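PDB 2D5C: shikimate dehydrogenase (NADP(+)) from Thermus thermophilus, which catalyses the reversible NADPH-linked reduction of 3-dehydroshikimate to shikimate in the pathway to chorismate and the aromatic amino acids. Local coordinates for residues H13-A18 and E255-A260; G103-L108 and A132-E137; L232-A237 and P248-M253. One frame throughout, in Å; residues are numbered along the deposited sequence.

Overall arrangement
Contacts 1 and 3 share helix 250-260 and both reach the bound shikimate, from different ends: Ser14 and Ser16 of contact 1 hold its carboxylate, Gln235 of contact 3 one of its ring hydroxyls. Their centres lie about 11 Å apart, and Leu15 packs on Leu232 between them. Contact 2 joins helix 100-110 to helix 126-137 of the cofactor-binding half, beside the parallel sheet. Its centre is about 15 Å from that of contact 3, yet the two touch where Glu106 and Gly103 pack on Trp234. From contact 1 it is separate, with centres about 22 Å apart, and the side chain of Phe104 stays about 10 Å from shikimate.

Contact 1: residues H13-A18 and E255-A260; sequences HSLSPA and EAARRA. With SKM ((3R,4S,5R)-3,4,5-trihydroxycyclohex-1-ene-1-carboxylic acid), chain E; SO4 (sulfate ion), chain D.
Leu15 spreads its two methyl branches over the flank of helix 250-260. CG stands anti to the carbonyl carbon (chi1 -69°), which sends CD1 over Ala257, 3.7 Å from its CB. CD2 reaches the next turn and meets CB of Ala260 at 3.4 Å, tighter than usual for two carbons. Ala18 adds a third methyl, its CB 3.5 Å from CB of Ala260, while CB of Ala256 rests near the carbonyl oxygen of Ala18. Alanines suit this side of the helix because longer side chains would hold the backbones apart, whereas here CA of Leu15 and CA of Ala257 are only 5.3 Å apart. No hydrogen bond crosses the interface.

The polar contacts lie at the start of helix 16-26. Neither serine touches residues 255-260; both turn their hydroxyls to shikimate, OG of Ser14 anti to the backbone N (chi1 172°) and OG of Ser16 anti to the carbonyl carbon. Ser14 OG donates to shikimate carboxylate O2 in a very short bond of 2.5 Å, and Ser16 OG donates to the same O2 at 2.6 Å. Ser14 OG also accepts from Ser16 N at 3.0 Å, a capping bond that helps fix the hydroxyl's position. An alanine in place of Ser14 would probably weaken the hold on the carboxylate and loosen this helix start, since one hydroxyl serves both. Further off, Arg258 directs NH2 within its guanidinium plane at an oxygen of a sulfate that probably comes from the crystallisation liquor, while Glu254 gives it a salt bridge.

With Tyr207 packed against Leu15, the segment 13-18 forms the carboxylate end of the shikimate pocket: two serines, one just before and one at the first turn of helix 16-26, backed by the enzyme's C-terminal helix.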
loop_
_atom_site.group_PDB
_atom_site.type_symbol
_atom_site.label_atom_id
_atom_site.label_comp_id
_atom_site.label_asym_id
_atom_site.label_seq_id
_atom_site.Cartn_x
_atom_site.Cartn_y
_atom_site.Cartn_z
ATOM N N HIS A 13 20.339 -6.647 16.688
ATOM C CA HIS A 13 19.651 -7.223 17.840
ATOM C C HIS A 13 18.123 -7.118 17.788
ATOM O O HIS A 13 17.439 -7.464 18.755
ATOM C CB HIS A 13 20.137 -6.552 19.126
ATOM C CG HIS A 13 21.355 -7.187 19.723
ATOM N ND1 HIS A 13 22.511 -7.409 19.005
ATOM C CD2 HIS A 13 21.595 -7.643 20.975
ATOM C CE1 HIS A 13 23.411 -7.974 19.789
ATOM N NE2 HIS A 13 22.881 -8.127 20.990
ATOM N N SER A 14 17.577 -6.645 16.672
ATOM C CA SER A 14 16.126 -6.510 16.579
ATOM C C SER A 14 15.392 -7.841 16.714
ATOM O O SER A 14 15.870 -8.871 16.251
ATOM C CB SER A 14 15.734 -5.857 15.254
ATOM O OG SER A 14 14.327 -5.886 15.093
ATOM N N LEU A 15 14.234 -7.805 17.369
ATOM C CA LEU A 15 13.396 -8.986 17.539
ATOM C C LEU A 15 12.323 -9.071 16.438
ATOM O O LEU A 15 11.513 -10.007 16.404
ATOM C CB LEU A 15 12.708 -8.966 18.905
ATOM C CG LEU A 15 13.587 -9.148 20.147
ATOM C CD1 LEU A 15 12.707 -9.219 21.392
ATOM C CD2 LEU A 15 14.410 -10.421 20.018
ATOM N N SER A 16 12.304 -8.087 15.546
ATOM C CA SER A 16 11.320 -8.094 14.470
ATOM C C SER A 16 11.480 -9.274 13.526
ATOM O O SER A 16 10.491 -9.884 13.120
ATOM C CB SER A 16 11.384 -6.784 13.684
ATOM O OG SER A 16 10.842 -5.748 14.475
ATOM N N PRO A 17 12.725 -9.616 13.157
ATOM C CA PRO A 17 12.874 -10.755 12.250
ATOM C C PRO A 17 12.183 -11.999 12.803
ATOM O O PRO A 17 11.506 -12.716 12.069
ATOM C CB PRO A 17 14.385 -10.913 12.145
ATOM C CG PRO A 17 14.866 -9.494 12.254
ATOM C CD PRO A 17 14.022 -8.956 13.390
ATOM N N ALA A 18 12.350 -12.249 14.100
ATOM C CA ALA A 18 11.730 -13.411 14.740
ATOM C C ALA A 18 10.205 -13.309 14.763
ATOM O O ALA A 18 9.495 -14.286 14.520
ATOM C CB ALA A 18 12.268 -13.573 16.165
ATOM N N GLU A 255 5.118 -13.802 21.740
ATOM C CA GLU A 255 5.773 -15.021 22.198
ATOM C C GLU A 255 7.058 -15.279 21.422
ATOM O O GLU A 255 8.064 -15.703 21.989
ATOM C CB GLU A 255 4.823 -16.209 22.045
ATOM C CG GLU A 255 5.402 -17.540 22.493
ATOM C CD GLU A 255 6.047 -17.459 23.864
ATOM O OE1 GLU A 255 5.450 -16.829 24.765
ATOM O OE2 GLU A 255 7.145 -18.033 24.042
ATOM N N ALA A 256 7.026 -15.002 20.121
ATOM C CA ALA A 256 8.183 -15.202 19.260
ATOM C C ALA A 256 9.331 -14.254 19.609
ATOM O O ALA A 256 10.500 -14.627 19.519
ATOM C CB ALA A 256 7.777 -15.014 17.797
ATOM N N ALA A 257 9.001 -13.025 19.993
ATOM C CA ALA A 257 10.034 -12.053 20.340
ATOM C C ALA A 257 10.641 -12.413 21.686
ATOM O O ALA A 257 11.842 -12.240 21.913
ATOM C CB ALA A 257 9.443 -10.648 20.400
ATOM N N ARG A 258 9.791 -12.918 22.571
ATOM C CA ARG A 258 10.207 -13.301 23.908
ATOM C C ARG A 258 11.268 -14.395 23.801
ATOM O O ARG A 258 12.309 -14.338 24.455
ATOM C CB ARG A 258 8.988 -13.797 24.696
ATOM C CG ARG A 258 9.219 -13.948 26.192
ATOM C CD ARG A 258 7.957 -14.434 26.906
ATOM N NE ARG A 258 6.853 -13.475 26.829
ATOM C CZ ARG A 258 6.853 -12.278 27.410
ATOM N NH1 ARG A 258 7.900 -11.874 28.117
ATOM N NH2 ARG A 258 5.798 -11.486 27.289
ATOM N N ARG A 259 11.008 -15.380 22.950
ATOM C CA ARG A 259 11.940 -16.482 22.769
ATOM C C ARG A 259 13.201 -16.058 22.030
ATOM O O ARG A 259 14.231 -16.724 22.116
ATOM C CB ARG A 259 11.248 -17.620 22.020
ATOM C CG ARG A 259 10.014 -18.136 22.738
ATOM C CD ARG A 259 9.269 -19.179 21.915
ATOM N NE ARG A 259 8.915 -18.682 20.588
ATOM C CZ ARG A 259 8.084 -19.299 19.755
ATOM N NH1 ARG A 259 7.512 -20.443 20.111
ATOM N NH2 ARG A 259 7.827 -18.777 18.563
ATOM N N ALA A 260 13.126 -14.938 21.321
ATOM C CA ALA A 260 14.265 -14.443 20.556
ATOM C C ALA A 260 15.281 -13.616 21.347
ATOM O O ALA A 260 16.416 -13.449 20.898
ATOM C CB ALA A 260 13.770 -13.642 19.351
HETATM O O12 SKM E . 8.509 0.928 15.568
HETATM C C8 SKM E . 9.262 -0.270 15.804
HETATM C C6 SKM E . 9.917 -0.740 14.475
HETATM O O7 SKM E . 8.893 -0.979 13.512
HETATM C C5 SKM E . 10.738 -2.039 14.683
HETATM C C4 SKM E . 11.501 -2.062 16.008
HETATM C C1 SKM E . 12.493 -3.150 16.213
HETATM O O2 SKM E . 12.693 -4.062 15.242
HETATM O O3 SKM E . 13.132 -3.225 17.253
HETATM C C10 SKM E . 11.323 -1.163 16.980
HETATM C C9 SKM E . 10.352 -0.005 16.887
HETATM O O11 SKM E . 11.088 1.180 16.544
HETATM S S SO4 D . 4.197 -8.440 30.224
HETATM O O1 SO4 D . 5.170 -8.833 28.984
HETATM O O2 SO4 D . 2.894 -8.954 29.856
HETATM O O3 SO4 D . 4.654 -8.959 31.337
HETATM O O4 SO4 D . 4.168 -6.999 30.174
#

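Contact 2: residues G103-L108 and A132-E137; sequences GFLEAL and AFALRE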
loop_
_atom_site.group_PDB
_atom_site.type_symbol
_atom_site.label_atom_id
_atom_site.label_comp_id
_atom_site.label_asym_id
_atom_site.label_seq_id
_atom_site.Cartn_x
_atom_site.Cartn_y
_atom_site.Cartn_z
ATOM N N GLY A 103 -0.536 0.603 17.986
ATOM C CA GLY A 103 -0.009 -0.590 18.636
ATOM C C GLY A 103 0.037 -0.404 20.141
ATOM O O GLY A 103 -0.261 -1.314 20.919
ATOM N N PHE A 104 0.406 0.798 20.567
ATOM C CA PHE A 104 0.479 1.086 21.997
ATOM C C PHE A 104 -0.891 0.917 22.686
ATOM O O PHE A 104 -0.998 0.285 23.735
ATOM C CB PHE A 104 1.013 2.505 22.199
ATOM C CG PHE A 104 1.116 2.903 23.633
ATOM C CD1 PHE A 104 2.174 2.457 24.413
ATOM C CD2 PHE A 104 0.146 3.709 24.207
ATOM C CE1 PHE A 104 2.258 2.812 25.755
ATOM C CE2 PHE A 104 0.222 4.065 25.544
ATOM C CZ PHE A 104 1.285 3.614 26.316
ATOM N N LEU A 105 -1.946 1.476 22.097
ATOM C CA LEU A 105 -3.277 1.356 22.676
ATOM C C LEU A 105 -3.740 -0.108 22.712
ATOM O O LEU A 105 -4.352 -0.538 23.688
ATOM C CB LEU A 105 -4.287 2.212 21.889
ATOM C CG LEU A 105 -4.106 3.731 21.970
ATOM C CD1 LEU A 105 -5.215 4.453 21.188
ATOM C CD2 LEU A 105 -4.140 4.154 23.429
ATOM N N GLU A 106 -3.429 -0.869 21.665
ATOM C CA GLU A 106 -3.826 -2.280 21.625
ATOM C C GLU A 106 -3.090 -3.039 22.728
ATOM O O GLU A 106 -3.682 -3.879 23.414
ATOM C CB GLU A 106 -3.476 -2.904 20.271
ATOM C CG GLU A 106 -4.127 -2.246 19.054
ATOM C CD GLU A 106 -5.593 -2.610 18.882
ATOM O OE1 GLU A 106 -6.089 -2.501 17.740
ATOM O OE2 GLU A 106 -6.250 -2.997 19.874
ATOM N N ALA A 107 -1.804 -2.735 22.898
ATOM C CA ALA A 107 -0.989 -3.385 23.931
ATOM C C ALA A 107 -1.526 -3.068 25.325
ATOM O O ALA A 107 -1.585 -3.947 26.192
ATOM C CB ALA A 107 0.470 -2.941 23.812
ATOM N N LEU A 108 -1.932 -1.819 25.553
ATOM C CA LEU A 108 -2.481 -1.437 26.852
ATOM C C LEU A 108 -3.698 -2.288 27.189
ATOM O O LEU A 108 -3.818 -2.792 28.301
ATOM C CB LEU A 108 -2.902 0.037 26.876
ATOM C CG LEU A 108 -1.879 1.160 27.038
ATOM C CD1 LEU A 108 -2.640 2.434 27.412
ATOM C CD2 LEU A 108 -0.877 0.828 28.153
ATOM N N ALA A 132 2.206 9.747 23.044
ATOM C CA ALA A 132 1.401 10.899 23.420
ATOM C C ALA A 132 0.215 11.040 22.458
ATOM O O ALA A 132 -0.908 11.329 22.878
ATOM C CB ALA A 132 2.266 12.183 23.403
ATOM N N PHE A 133 0.466 10.839 21.165
ATOM C CA PHE A 133 -0.586 10.927 20.156
ATOM C C PHE A 133 -1.673 9.883 20.406
ATOM O O PHE A 133 -2.870 10.177 20.345
ATOM C CB PHE A 133 0.010 10.722 18.760
ATOM C CG PHE A 133 -0.998 10.831 17.640
ATOM C CD1 PHE A 133 -1.786 9.740 17.282
ATOM C CD2 PHE A 133 -1.163 12.030 16.955
ATOM C CE1 PHE A 133 -2.722 9.849 16.255
ATOM C CE2 PHE A 133 -2.099 12.141 15.927
ATOM C CZ PHE A 133 -2.874 11.044 15.584
ATOM N N ALA A 134 -1.252 8.662 20.704
ATOM C CA ALA A 134 -2.188 7.583 20.968
ATOM C C ALA A 134 -3.019 7.838 22.224
ATOM O O ALA A 134 -4.243 7.634 22.219
ATOM C CB ALA A 134 -1.430 6.270 21.099
ATOM N N LEU A 135 -2.373 8.279 23.306
ATOM C CA LEU A 135 -3.101 8.536 24.545
ATOM C C LEU A 135 -4.055 9.705 24.369
ATOM O O LEU A 135 -5.109 9.745 24.999
ATOM C CB LEU A 135 -2.137 8.838 25.690
ATOM C CG LEU A 135 -1.250 7.668 26.098
ATOM C CD1 LEU A 135 -0.264 8.135 27.149
ATOM C CD2 LEU A 135 -2.115 6.538 26.640
ATOM N N ARG A 136 -3.688 10.654 23.507
ATOM C CA ARG A 136 -4.557 11.811 23.258
ATOM C C ARG A 136 -5.789 11.324 22.494
ATOM O O ARG A 136 -6.929 11.730 22.776
ATOM C CB ARG A 136 -3.830 12.878 22.417
ATOM C CG ARG A 136 -4.683 14.156 22.217
ATOM C CD ARG A 136 -4.093 15.132 21.188
ATOM N NE ARG A 136 -4.168 14.630 19.814
ATOM C CZ ARG A 136 -4.086 15.403 18.733
ATOM N NH1 ARG A 136 -3.930 16.714 18.869
ATOM N NH2 ARG A 136 -4.161 14.870 17.513
ATOM N N GLU A 137 -5.555 10.446 21.529
ATOM C CA GLU A 137 -6.627 9.907 20.702
ATOM C C GLU A 137 -7.600 9.110 21.558
ATOM O O GLU A 137 -8.813 9.096 21.296
ATOM C CB GLU A 137 -6.039 9.025 19.602
ATOM C CG GLU A 137 -7.070 8.349 18.710
ATOM C CD GLU A 137 -6.431 7.664 17.515
ATOM O OE1 GLU A 137 -5.288 7.178 17.651
ATOM O OE2 GLU A 137 -7.076 7.602 16.445
#
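Between 103-108 and 132-137 the contact is mainly apolar, with no hydrogen bond across. The short helical segments cross at -63° with axes 9.4 Å apart, a spacing that lets leucine and phenylalanine fill the gap while alanine keeps part of it narrow.

Among the aliphatic contacts, Leu105 and Ala134 form the closest backbone approach. CG of Leu105 lies 3.8 Å from CB of Ala134, and both Leu105 methyls rest against the Ala134 carbonyl oxygen, CD1 at 3.5 Å. This small residue leaves room for the branched one. Leu108, a turn further along, touches more lightly, its CD1 4.2 Å from CD2 of Leu135.

The aromatic contact belongs to Phe104. With CG anti to the backbone N (chi1 180°), the ring reaches out from its helix and offers its edge to Leu135: CE2 is 3.6 Å from CD2, and the methyl lies near the ring plane. CB of Leu135 does not point at the other helix, but its CD2 bends inward to meet the ring as well as Leu108.

Phe104 also packs on Val176 and Leu135 on Leu174, both of strand 174-177, so the crossing rests on the parallel sheet of the Rossmann-type domain. Met231 of helix 229-244 adds to the packing of Phe104, while helix 76-81 covers Phe133 of helix 126-137, whose N-terminus carries the end of the NADP(+)-binding glycine-rich turn.

Contact 3: residues L232-A237 and P248-M253; sequences LAWQGA and PDPSGM. With SKM ((3R,4S,5R)-3,4,5-trihydroxycyclohex-1-ene-1-carboxylic acid), chain E.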
loop_
_atom_site.group_PDB
_atom_site.type_symbol
_atom_site.label_atom_id
_atom_site.label_comp_id
_atom_site.label_asym_id
_atom_site.label_seq_id
_atom_site.Cartn_x
_atom_site.Cartn_y
_atom_site.Cartn_z
ATOM N N LEU A 232 5.630 -3.942 21.053
ATOM C CA LEU A 232 6.471 -4.357 19.936
ATOM C C LEU A 232 5.689 -5.301 19.020
ATOM O O LEU A 232 5.718 -5.168 17.790
ATOM C CB LEU A 232 7.734 -5.061 20.454
ATOM C CG LEU A 232 8.734 -5.532 19.393
ATOM C CD1 LEU A 232 9.253 -4.346 18.611
ATOM C CD2 LEU A 232 9.894 -6.263 20.069
ATOM N N ALA A 233 4.981 -6.243 19.631
ATOM C CA ALA A 233 4.192 -7.231 18.891
ATOM C C ALA A 233 3.010 -6.624 18.148
ATOM O O ALA A 233 2.728 -6.996 17.003
ATOM C CB ALA A 233 3.691 -8.310 19.834
ATOM N N TRP A 234 2.305 -5.704 18.795
ATOM C CA TRP A 234 1.162 -5.076 18.152
ATOM C C TRP A 234 1.552 -4.121 17.027
ATOM O O TRP A 234 0.923 -4.135 15.962
ATOM C CB TRP A 234 0.300 -4.361 19.192
ATOM C CG TRP A 234 -0.771 -5.241 19.718
ATOM C CD1 TRP A 234 -0.786 -5.896 20.915
ATOM C CD2 TRP A 234 -1.976 -5.604 19.043
ATOM N NE1 TRP A 234 -1.933 -6.646 21.029
ATOM C CE2 TRP A 234 -2.682 -6.485 19.893
ATOM C CE3 TRP A 234 -2.530 -5.270 17.798
ATOM C CZ2 TRP A 234 -3.914 -7.037 19.543
ATOM C CZ3 TRP A 234 -3.753 -5.818 17.446
ATOM C CH2 TRP A 234 -4.435 -6.693 18.319
ATOM N N GLN A 235 2.571 -3.291 17.237
ATOM C CA GLN A 235 2.951 -2.394 16.153
ATOM C C GLN A 235 3.406 -3.228 14.958
ATOM O O GLN A 235 3.194 -2.844 13.799
ATOM C CB GLN A 235 4.034 -1.395 16.599
ATOM C CG GLN A 235 5.421 -1.969 16.931
ATOM C CD GLN A 235 6.242 -2.340 15.709
ATOM O OE1 GLN A 235 6.254 -1.620 14.701
ATOM N NE2 GLN A 235 6.963 -3.459 15.799
ATOM N N GLY A 236 4.002 -4.393 15.245
ATOM C CA GLY A 236 4.458 -5.274 14.183
ATOM C C GLY A 236 3.296 -5.936 13.453
ATOM O O GLY A 236 3.284 -5.976 12.219
ATOM N N ALA A 237 2.325 -6.468 14.191
ATOM C CA ALA A 237 1.170 -7.116 13.566
ATOM C C ALA A 237 0.418 -6.113 12.702
ATOM O O ALA A 237 -0.034 -6.429 11.599
ATOM C CB ALA A 237 0.227 -7.678 14.630
ATOM N N PRO A 248 -1.559 -10.938 11.438
ATOM C CA PRO A 248 -1.011 -12.122 12.110
ATOM C C PRO A 248 -1.395 -12.018 13.593
ATOM O O PRO A 248 -1.706 -10.923 14.080
ATOM C CB PRO A 248 0.490 -11.991 11.865
ATOM C CG PRO A 248 0.693 -10.490 11.821
ATOM C CD PRO A 248 -0.483 -10.031 10.997
ATOM N N ASP A 249 -1.379 -13.137 14.314
ATOM C CA ASP A 249 -1.753 -13.119 15.732
ATOM C C ASP A 249 -0.729 -12.360 16.567
ATOM O O ASP A 249 0.427 -12.771 16.662
ATOM C CB ASP A 249 -1.880 -14.539 16.286
ATOM C CG ASP A 249 -2.455 -14.552 17.687
ATOM O OD1 ASP A 249 -3.693 -14.617 17.825
ATOM O OD2 ASP A 249 -1.671 -14.462 18.648
ATOM N N PRO A 250 -1.141 -11.235 17.188
ATOM C CA PRO A 250 -0.242 -10.417 18.010
ATOM C C PRO A 250 0.400 -11.166 19.176
ATOM O O PRO A 250 1.585 -10.996 19.452
ATOM C CB PRO A 250 -1.146 -9.273 18.477
ATOM C CG PRO A 250 -2.140 -9.154 17.346
ATOM C CD PRO A 250 -2.464 -10.599 17.073
ATOM N N SER A 251 -0.385 -11.990 19.861
ATOM C CA SER A 251 0.139 -12.756 20.989
ATOM C C SER A 251 1.196 -13.742 20.505
ATOM O O SER A 251 2.178 -14.011 21.199
ATOM C CB SER A 251 -0.996 -13.497 21.698
ATOM O OG SER A 251 -1.887 -12.586 22.320
ATOM N N GLY A 252 0.990 -14.285 19.310
ATOM C CA GLY A 252 1.953 -15.215 18.754
ATOM C C GLY A 252 3.252 -14.498 18.448
ATOM O O GLY A 252 4.341 -15.025 18.668
ATOM N N MET A 253 3.145 -13.281 17.926
ATOM C CA MET A 253 4.332 -12.511 17.622
ATOM C C MET A 253 5.053 -12.104 18.908
ATOM O O MET A 253 6.279 -12.023 18.936
ATOM C CB MET A 253 3.955 -11.273 16.799
ATOM C CG MET A 253 3.483 -11.640 15.396
ATOM S SD MET A 253 2.967 -10.212 14.400
ATOM C CE MET A 253 4.533 -9.388 14.236
HETATM O O12 SKM E . 8.509 0.928 15.568
HETATM C C8 SKM E . 9.262 -0.270 15.804
HETATM C C6 SKM E . 9.917 -0.740 14.475
HETATM O O7 SKM E . 8.893 -0.979 13.512
HETATM C C5 SKM E . 10.738 -2.039 14.683
HETATM C C4 SKM E . 11.501 -2.062 16.008
HETATM C C1 SKM E . 12.493 -3.150 16.213
HETATM O O2 SKM E . 12.693 -4.062 15.242
HETATM O O3 SKM E . 13.132 -3.225 17.253
HETATM C C10 SKM E . 11.323 -1.163 16.980
HETATM C C9 SKM E . 10.352 -0.005 16.887
HETATM O O11 SKM E . 11.088 1.180 16.544
#
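The carbonyl oxygen of Leu232 is gripped by two donors. Gly236 N makes the usual helical bond to O of Leu232 at 3.2 Å, and NE2 of Gln235 adds a second to the same atom, 2.9 Å away, on a lone pair in the carbonyl plane. Gln235 can reach back because CG takes the crowded position between N and the carbonyl carbon (chi1 67°) and the chain bends again at chi2. Tying the amide nitrogen to the helix in this way probably fixes which end of the amide is O and which is N, and presents OE1 to shikimate, whose O7 hydroxyl donates to it at 3.0 Å. An amide suits this site because it can donate at one end and accept at the other.

On another side of the same helix, Trp234 meets the first residue of helix 250-260. CB of Trp234 points away, but with chi1 (-92°) off the usual staggered values the indole comes back to Pro250. CB and CG of Pro250 sit over one indole face, the two side chains crossing obliquely, with CG 3.5 Å from the centroid of the six-membered ring and 11° off the normal: a CH-pi contact. Asp249 precedes it as N-cap, OD2 accepting from Gly252 N at 2.7 Å through its anti lone pair. A proline just after the N-cap is well placed, since the first turn asks no hydrogen bond of its nitrogen. The two helices, joined by a short connection, form the C-terminal helical pair of the shikimate dehydrogenase family.

Small residues bring the pair close together. CB of Ala233 sits 3.4 Å from the carbonyl oxygen of Pro250. Met253 folds its thioether along the helix, SD 3.7 Å from CB of Ala237, and CE rests on the bare backbone of Gly236, where a side chain would crowd it. Met19 and Phe22 of helix 16-26 pack on Met253 in turn.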